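Local coordinates for protein pyridine synthase TbtD (Thermobispora bispora, PDB 5WA4) that probably forms the pyridine core of the thiopeptide thiomuracin by a formal [4+2] aza-cycloaddition, on a substrate whose leader peptide it binds, at residues L330-H333 with Q334-L337; R252-P255 with I256-R259; T224-L227 with I228-S232; V15-H18 with A19-D23. All coordinates share one frame; numbering follows the deposited sequence.

Contact 1. Residues L330-H333 with Q334-L337; sequences LTPH and QRFL
The guanidinium group of R335 lays one face over P332, with NH2 3.7 Å from P332 CA and the pyrrolidine ring close by. A bend at chi3 (-42°) folds this planar end back over the proline. The F336 ring comes to the same residue, CE2 standing 4.1 Å from P332 CB, while beyond the segments it stacks with Y198 and meets H194, which also bonds NH1 of R335. The third flat group, the amide of Q334, works within its own plane: a lone pair of OE1 receives T331 N at 3.2 Å. The extended Q334 chain crosses the T331 side chain on the way there. T331 answers with its hydroxyl, since Q334 N donates to T331 OG1 at 3.1 Å and 155°. OG1 sits between the backbone N and the carbonyl carbon of its own residue (chi1 65°), which turns it toward the first helical turn. Behind this exchange L330, packed against helices 164-178 and 307-328, sets CG 3.7 Å from Q334 CB and CD2 3.5 Å from R335 CA. Proline suits the first helical position, where no earlier turn offers a carbonyl to an N-H, and R335 N starts the regular pattern by bonding T331 O at 2.9 Å. Reciprocal bonding between T331 and Q334 is the capping box, a classic N-terminal signal of an alpha-helix, here opening helix 332-352.

Contact 2. Residues R252-P255 with I256-R259; sequences RLRP and IRER
R257 N, E258 N and R259 N donate to the carbonyls of L253, R254 and P255 in nearly straight alpha-helical bonds, the first of them 2.8 Å from R257 N to L253 O. On the buried side, L253 CD2 approaches I256 CB at 4.1 Å, and I256 CG1 lies 3.6 Å from R252 O. Branched and apolar, L253 and I256 fill an inward face; L253 also packs on F143 of helix 135-159 and on V317 and T321 of helix 307-328. The helix is kinked at P255, whose nitrogen carries no hydrogen for the preceding turn: a proline kink within helix 244-265, with the pyrrolidine ring turned outward. On the neighbouring side R254 and R257 run side by side in the same direction. R254 CG lies over one face of the R257 guanidinium, 4.1 Å from NH2, and the two guanidinium planes stand 75° apart. Their like charges are probably eased by E258, which R257 grips side-on. Both R257 nitrogens meet a single oxygen: NE reaches the anti lone pair of E258 OE2 at 3.3 Å, and NH2 reaches E258 OE2 at 3.0 Å. A bend at chi2 (-63°) of E258 swings the carboxylate back to its sequence neighbour.

Contact 3. Residues T224-L227 with I228-S232; sequences TERL and IAVAS
I228 stands one alpha-helical turn beyond T224, and its N donates to T224 O at 3.0 Å almost in line (176°). The branched I228 side chain leans over the same carbonyl, with CG1 beside T224 O. This i to i+4 pattern of helix 220-235 continues with V230 N bonding R226 O at 2.7 Å and A231 N bonding L227 O at 2.9 Å. One bond is less regular: A229 N meets E225 O at 3.2 Å from well above the carbonyl plane, 48° out of it. A229, a good helix former, brings just its methyl to this turn, CB lying 3.3 Å from E225 O. On the next face, R226 CG is loosely paired with V230 CG2 at 4.4 Å. The R226 chain is stretched out, with CG anti to the backbone N (chi1 -163°), and it carries the guanidinium away from this turn to a salt bridge through NE with D170 of helix 164-178. R226 also packs on an apolar side chain of the bound peptide. V230 lies on V173, while L227 packs against A345 and V349 of helix 332-352, as expected of apolar residues on the helix's buried sides. Further along the same helix, I228 O is gripped twice by S232: OG at 2.9 Å and N at 3.2 Å reach I228 O from opposite faces of its carbonyl plane.

Contact 4. Residues V15-H18 with A19-D23; sequences VDYH and AGPMD
Y17 spreads one face of its ring over G20, whose CA lies 4.0 Å from the ring centroid and 26° off the normal, a CH-pi contact displaced toward the rim. The ring owes this place to its first torsion, which sets CG anti to the backbone N (chi1 -160°) and swings the side chain across the turn. Glycine suits the spot because any side chain here would start against the ring, its first carbon colliding with Y17 CZ. P21 takes the ring's edge: its carbonyl carbon lies in the ring plane, its O is 3.2 Å from Y17 CE2, and its CD approaches Y17 OH at 3.5 Å. P21 occupies the N-cap of helix 22-35, its rigid ring set against the tyrosine hydroxyl. M22, in the first turn, departs with CG anti to its backbone N and then bends at chi2 (62°) and again at chi3, which curls the thioether back until CE is 4.3 Å from Y17 CB and 3.8 Å from Y17 O. A flexible, unbranched methionine adapts well to such a return. The H18 ring meets W117 edge-to-face. The turn joins strand 9-16 to the helix with no hydrogen bond between its two halves. The hydroxyl of Y17 is hydrogen-bonded to Y82 OH and R86 O, so the tyrosine holds the turn through dispersion and CH-pi contact while its polar end is satisfied by other parts of the fold.

Along the chain the order is contact 4, contact 3, contact 2, contact 1, and none touches another. Contact 4 leads from the four-stranded antiparallel sheet into helix 22-35; contacts 2 and 3 lie within helices and contact 1 at the start of one. Contact 4's centre is about 32 Å from that of contact 2 and 35 Å from that of contact 3, across the chain's centre, but about 20 Å from that of contact 1. Helices tie the remaining three together: contact 3 packs on helix 332-352, which contact 1 opens; both touch helix 164-178, and contacts 1 and 2 both pack against helix 307-328. L337 of contact 1 and R226 of contact 3 each meet the bound peptide, so their helices help form its binding surface.

Contact 1. Residues L330-H333 with Q334-L337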
# COMPACT_ATOMS: atom_id res chain seq x y z
N LEU E 330 -23.92 18.41 20.46
CA LEU E 330 -24.10 17.43 19.37
C LEU E 330 -23.04 16.34 19.40
O LEU E 330 -21.86 16.61 19.61
CB LEU E 330 -24.06 18.12 18.00
CG LEU E 330 -24.92 17.46 16.93
CD1 LEU E 330 -26.40 17.69 17.27
CD2 LEU E 330 -24.63 18.00 15.54
N THR E 331 -23.47 15.10 19.23
CA THR E 331 -22.52 13.98 19.22
C THR E 331 -22.05 13.80 17.79
O THR E 331 -22.81 14.09 16.87
CB THR E 331 -23.17 12.66 19.74
OG1 THR E 331 -24.21 12.23 18.84
CG2 THR E 331 -23.76 12.86 21.12
N PRO E 332 -20.80 13.35 17.61
CA PRO E 332 -20.30 13.14 16.24
C PRO E 332 -21.32 12.41 15.37
O PRO E 332 -21.53 12.81 14.22
CB PRO E 332 -19.04 12.31 16.45
CG PRO E 332 -18.52 12.81 17.76
CD PRO E 332 -19.73 13.20 18.61
N HIS E 333 -21.98 11.40 15.95
CA HIS E 333 -22.99 10.60 15.26
C HIS E 333 -24.16 11.46 14.83
O HIS E 333 -24.66 11.34 13.71
CB HIS E 333 -23.49 9.46 16.17
CG HIS E 333 -24.51 8.59 15.51
ND1 HIS E 333 -24.17 7.59 14.63
CD2 HIS E 333 -25.86 8.62 15.53
CE1 HIS E 333 -25.26 7.02 14.16
NE2 HIS E 333 -26.30 7.63 14.70
N GLN E 334 -24.61 12.32 15.73
CA GLN E 334 -25.71 13.20 15.38
C GLN E 334 -25.26 14.14 14.25
O GLN E 334 -26.00 14.37 13.29
CB GLN E 334 -26.21 13.99 16.59
CG GLN E 334 -26.97 13.19 17.65
CD GLN E 334 -27.40 14.04 18.83
OE1 GLN E 334 -26.57 14.56 19.58
NE2 GLN E 334 -28.71 14.21 18.98
N ARG E 335 -24.02 14.65 14.34
CA ARG E 335 -23.48 15.53 13.31
C ARG E 335 -23.47 14.85 11.94
O ARG E 335 -23.99 15.41 10.96
CB ARG E 335 -22.07 16.00 13.65
CG ARG E 335 -21.61 17.20 12.78
CD ARG E 335 -20.08 17.24 12.63
NE ARG E 335 -19.48 16.94 13.92
CZ ARG E 335 -18.44 16.13 14.08
NH1 ARG E 335 -17.89 15.54 13.03
NH2 ARG E 335 -17.97 15.90 15.30
N PHE E 336 -22.90 13.64 11.87
CA PHE E 336 -22.90 12.91 10.60
C PHE E 336 -24.31 12.65 10.06
O PHE E 336 -24.54 12.74 8.86
CB PHE E 336 -22.11 11.62 10.72
CG PHE E 336 -20.67 11.86 11.04
CD1 PHE E 336 -19.88 12.64 10.18
CD2 PHE E 336 -20.09 11.36 12.18
CE1 PHE E 336 -18.54 12.90 10.47
CE2 PHE E 336 -18.74 11.62 12.47
CZ PHE E 336 -17.97 12.39 11.62
N LEU E 337 -25.26 12.39 10.95
CA LEU E 337 -26.63 12.16 10.51
C LEU E 337 -27.23 13.42 9.93
O LEU E 337 -27.83 13.40 8.84
CB LEU E 337 -27.49 11.67 11.67
CG LEU E 337 -29.00 11.65 11.45
CD1 LEU E 337 -29.34 10.60 10.40
CD2 LEU E 337 -29.72 11.41 12.77

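Contact 2. Residues R252-P255 with I256-R259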
# COMPACT_ATOMS: atom_id res chain seq x y z
N ARG E 252 -21.58 36.39 10.80
CA ARG E 252 -20.52 36.33 11.80
C ARG E 252 -19.39 35.43 11.31
O ARG E 252 -18.29 35.42 11.86
CB ARG E 252 -21.11 35.80 13.11
CG ARG E 252 -20.17 35.71 14.30
CD ARG E 252 -21.01 35.80 15.59
NE ARG E 252 -21.03 37.15 16.17
CZ ARG E 252 -21.89 37.56 17.10
NH1 ARG E 252 -22.82 36.73 17.55
NH2 ARG E 252 -21.82 38.80 17.57
N LEU E 253 -19.69 34.66 10.27
CA LEU E 253 -18.71 33.72 9.73
C LEU E 253 -18.00 34.35 8.52
O LEU E 253 -16.86 34.01 8.25
CB LEU E 253 -19.36 32.41 9.32
CG LEU E 253 -19.23 31.20 10.24
CD1 LEU E 253 -19.45 29.94 9.44
CD2 LEU E 253 -17.89 31.21 10.89
N ARG E 254 -18.69 35.25 7.81
CA ARG E 254 -18.10 35.87 6.62
C ARG E 254 -16.77 36.56 6.93
O ARG E 254 -15.80 36.33 6.22
CB ARG E 254 -19.09 36.84 5.97
CG ARG E 254 -19.11 36.67 4.46
CD ARG E 254 -20.13 37.58 3.79
NE ARG E 254 -21.19 36.83 3.10
CZ ARG E 254 -22.46 36.82 3.49
NH1 ARG E 254 -22.84 37.54 4.55
NH2 ARG E 254 -23.36 36.10 2.82
N PRO E 255 -16.70 37.37 8.00
CA PRO E 255 -15.36 37.85 8.34
C PRO E 255 -14.37 36.71 8.54
O PRO E 255 -13.31 36.76 7.95
CB PRO E 255 -15.58 38.60 9.67
CG PRO E 255 -16.97 38.99 9.63
CD PRO E 255 -17.69 37.84 8.98
N ILE E 256 -14.72 35.70 9.34
CA ILE E 256 -13.84 34.55 9.57
C ILE E 256 -13.37 33.92 8.23
O ILE E 256 -12.18 33.64 8.07
CB ILE E 256 -14.55 33.50 10.47
CG1 ILE E 256 -14.98 34.12 11.79
CG2 ILE E 256 -13.63 32.33 10.77
CD1 ILE E 256 -13.82 34.52 12.69
N ARG E 257 -14.28 33.72 7.27
CA ARG E 257 -13.89 33.19 5.95
C ARG E 257 -12.83 34.08 5.26
O ARG E 257 -11.81 33.58 4.80
CB ARG E 257 -15.10 33.05 5.01
CG ARG E 257 -14.69 32.41 3.66
CD ARG E 257 -15.77 32.42 2.57
NE ARG E 257 -16.05 33.78 2.13
CZ ARG E 257 -17.05 34.13 1.32
NH1 ARG E 257 -17.89 33.23 0.82
NH2 ARG E 257 -17.21 35.41 1.00
N GLU E 258 -13.11 35.37 5.20
CA GLU E 258 -12.24 36.35 4.55
C GLU E 258 -10.86 36.39 5.19
O GLU E 258 -9.84 36.29 4.49
CB GLU E 258 -12.87 37.73 4.61
CG GLU E 258 -14.17 37.84 3.83
CD GLU E 258 -13.94 37.60 2.36
OE1 GLU E 258 -13.17 38.39 1.76
OE2 GLU E 258 -14.55 36.65 1.81
N ARG E 259 -10.83 36.53 6.51
CA ARG E 259 -9.60 36.51 7.27
C ARG E 259 -8.83 35.19 7.12
O ARG E 259 -7.60 35.17 7.17
CB ARG E 259 -9.89 36.77 8.74
CG ARG E 259 -8.71 36.45 9.63
CD ARG E 259 -8.40 37.61 10.55
NE ARG E 259 -9.63 38.08 11.18
CZ ARG E 259 -10.05 37.71 12.39
NH1 ARG E 259 -9.32 36.86 13.12
NH2 ARG E 259 -11.20 38.21 12.86

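Contact 3. Residues T224-L227 with I228-S232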
# COMPACT_ATOMS: atom_id res chain seq x y z
N THR E 224 -36.88 18.98 2.66
CA THR E 224 -36.62 19.76 1.46
C THR E 224 -37.10 21.18 1.62
O THR E 224 -36.44 22.12 1.16
CB THR E 224 -37.31 19.18 0.23
OG1 THR E 224 -38.68 18.89 0.55
CG2 THR E 224 -36.61 17.93 -0.24
N GLU E 225 -38.25 21.36 2.26
CA GLU E 225 -38.82 22.69 2.34
C GLU E 225 -38.22 23.52 3.49
O GLU E 225 -38.27 24.75 3.46
CB GLU E 225 -40.35 22.61 2.40
CG GLU E 225 -40.94 22.40 0.99
CD GLU E 225 -42.41 21.99 1.01
OE1 GLU E 225 -42.92 21.64 2.09
OE2 GLU E 225 -43.04 22.02 -0.07
N ARG E 226 -37.61 22.86 4.48
CA ARG E 226 -36.79 23.61 5.43
C ARG E 226 -35.42 24.01 4.83
O ARG E 226 -34.87 25.05 5.17
CB ARG E 226 -36.58 22.83 6.71
CG ARG E 226 -36.12 23.73 7.81
CD ARG E 226 -35.74 22.99 9.05
NE ARG E 226 -35.35 23.94 10.09
CZ ARG E 226 -36.22 24.62 10.84
NH1 ARG E 226 -37.52 24.45 10.64
NH2 ARG E 226 -35.80 25.45 11.78
N LEU E 227 -34.89 23.18 3.93
CA LEU E 227 -33.61 23.48 3.31
C LEU E 227 -33.76 24.66 2.33
O LEU E 227 -32.94 25.57 2.32
CB LEU E 227 -33.04 22.24 2.61
CG LEU E 227 -31.79 22.42 1.75
CD1 LEU E 227 -30.87 21.25 1.98
CD2 LEU E 227 -32.13 22.51 0.28
N ILE E 228 -34.82 24.63 1.52
CA ILE E 228 -35.21 25.80 0.73
C ILE E 228 -35.37 27.06 1.61
O ILE E 228 -34.99 28.15 1.21
CB ILE E 228 -36.53 25.55 -0.02
CG1 ILE E 228 -36.37 24.39 -1.00
CG2 ILE E 228 -36.96 26.79 -0.77
CD1 ILE E 228 -37.61 24.09 -1.79
N ALA E 229 -35.92 26.89 2.81
CA ALA E 229 -36.15 28.02 3.70
C ALA E 229 -34.87 28.49 4.42
O ALA E 229 -34.71 29.69 4.67
CB ALA E 229 -37.23 27.67 4.71
N VAL E 230 -33.97 27.56 4.76
CA VAL E 230 -32.71 27.91 5.42
C VAL E 230 -31.77 28.60 4.45
O VAL E 230 -31.09 29.58 4.79
CB VAL E 230 -32.01 26.68 6.03
CG1 VAL E 230 -30.52 26.91 6.18
CG2 VAL E 230 -32.61 26.36 7.36
N ALA E 231 -31.75 28.09 3.22
CA ALA E 231 -30.95 28.71 2.19
C ALA E 231 -31.43 30.14 1.96
O ALA E 231 -30.60 31.04 1.81
CB ALA E 231 -31.00 27.89 0.91
N SER E 232 -32.75 30.35 1.96
CA SER E 232 -33.35 31.68 1.80
C SER E 232 -32.85 32.67 2.84
O SER E 232 -32.37 33.75 2.50
CB SER E 232 -34.88 31.60 1.86
OG SER E 232 -35.43 30.93 0.74

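Contact 4. Residues V15-H18 with A19-D23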
# COMPACT_ATOMS: atom_id res chain seq x y z
N VAL E 15 -13.56 23.57 35.18
CA VAL E 15 -14.78 23.31 35.95
C VAL E 15 -15.31 21.88 35.79
O VAL E 15 -15.96 21.58 34.79
CB VAL E 15 -15.92 24.25 35.51
CG1 VAL E 15 -17.13 24.11 36.42
CG2 VAL E 15 -15.43 25.69 35.44
N ASP E 16 -15.06 21.00 36.76
CA ASP E 16 -15.55 19.62 36.71
C ASP E 16 -17.06 19.50 36.99
O ASP E 16 -17.57 20.06 37.96
CB ASP E 16 -14.78 18.73 37.70
CG ASP E 16 -13.32 18.57 37.32
OD1 ASP E 16 -12.50 19.44 37.71
OD2 ASP E 16 -12.99 17.58 36.66
N TYR E 17 -17.76 18.74 36.15
CA TYR E 17 -19.20 18.60 36.30
C TYR E 17 -19.64 17.32 35.60
O TYR E 17 -20.32 17.35 34.58
CB TYR E 17 -19.88 19.83 35.73
CG TYR E 17 -21.29 20.10 36.17
CD1 TYR E 17 -21.61 20.31 37.51
CD2 TYR E 17 -22.31 20.20 35.23
CE1 TYR E 17 -22.91 20.58 37.89
CE2 TYR E 17 -23.61 20.47 35.59
CZ TYR E 17 -23.92 20.67 36.92
OH TYR E 17 -25.23 20.95 37.24
N HIS E 18 -19.24 16.19 36.17
CA HIS E 18 -19.31 14.89 35.51
C HIS E 18 -20.68 14.45 34.99
O HIS E 18 -20.84 14.21 33.79
CB HIS E 18 -18.77 13.83 36.47
CG HIS E 18 -17.37 14.09 36.92
ND1 HIS E 18 -16.82 13.50 38.03
CD2 HIS E 18 -16.41 14.89 36.39
CE1 HIS E 18 -15.57 13.92 38.17
NE2 HIS E 18 -15.29 14.76 37.19
N ALA E 19 -21.67 14.31 35.86
CA ALA E 19 -22.92 13.71 35.44
C ALA E 19 -24.04 14.72 35.51
O ALA E 19 -25.21 14.38 35.30
CB ALA E 19 -23.25 12.49 36.29
N GLY E 20 -23.69 15.95 35.82
CA GLY E 20 -24.69 17.00 35.88
C GLY E 20 -25.13 17.46 34.51
O GLY E 20 -24.50 17.12 33.50
N PRO E 21 -26.23 18.22 34.45
CA PRO E 21 -26.67 18.83 33.19
C PRO E 21 -25.71 19.95 32.73
O PRO E 21 -25.71 21.05 33.30
CB PRO E 21 -28.06 19.39 33.53
CG PRO E 21 -28.05 19.57 35.01
CD PRO E 21 -27.14 18.52 35.57
N MET E 22 -24.89 19.65 31.72
CA MET E 22 -23.88 20.58 31.23
C MET E 22 -24.50 21.83 30.61
O MET E 22 -24.05 22.94 30.90
CB MET E 22 -22.97 19.88 30.22
CG MET E 22 -21.74 20.66 29.77
SD MET E 22 -20.56 21.05 31.09
CE MET E 22 -19.84 19.45 31.47
N ASP E 23 -25.54 21.67 29.78
CA ASP E 23 -26.23 22.84 29.16
C ASP E 23 -26.70 23.84 30.24
O ASP E 23 -26.93 25.02 29.94
CB ASP E 23 -27.44 22.41 28.30
CG ASP E 23 -27.06 21.95 26.89
OD1 ASP E 23 -25.88 21.62 26.65
OD2 ASP E 23 -27.94 21.87 26.00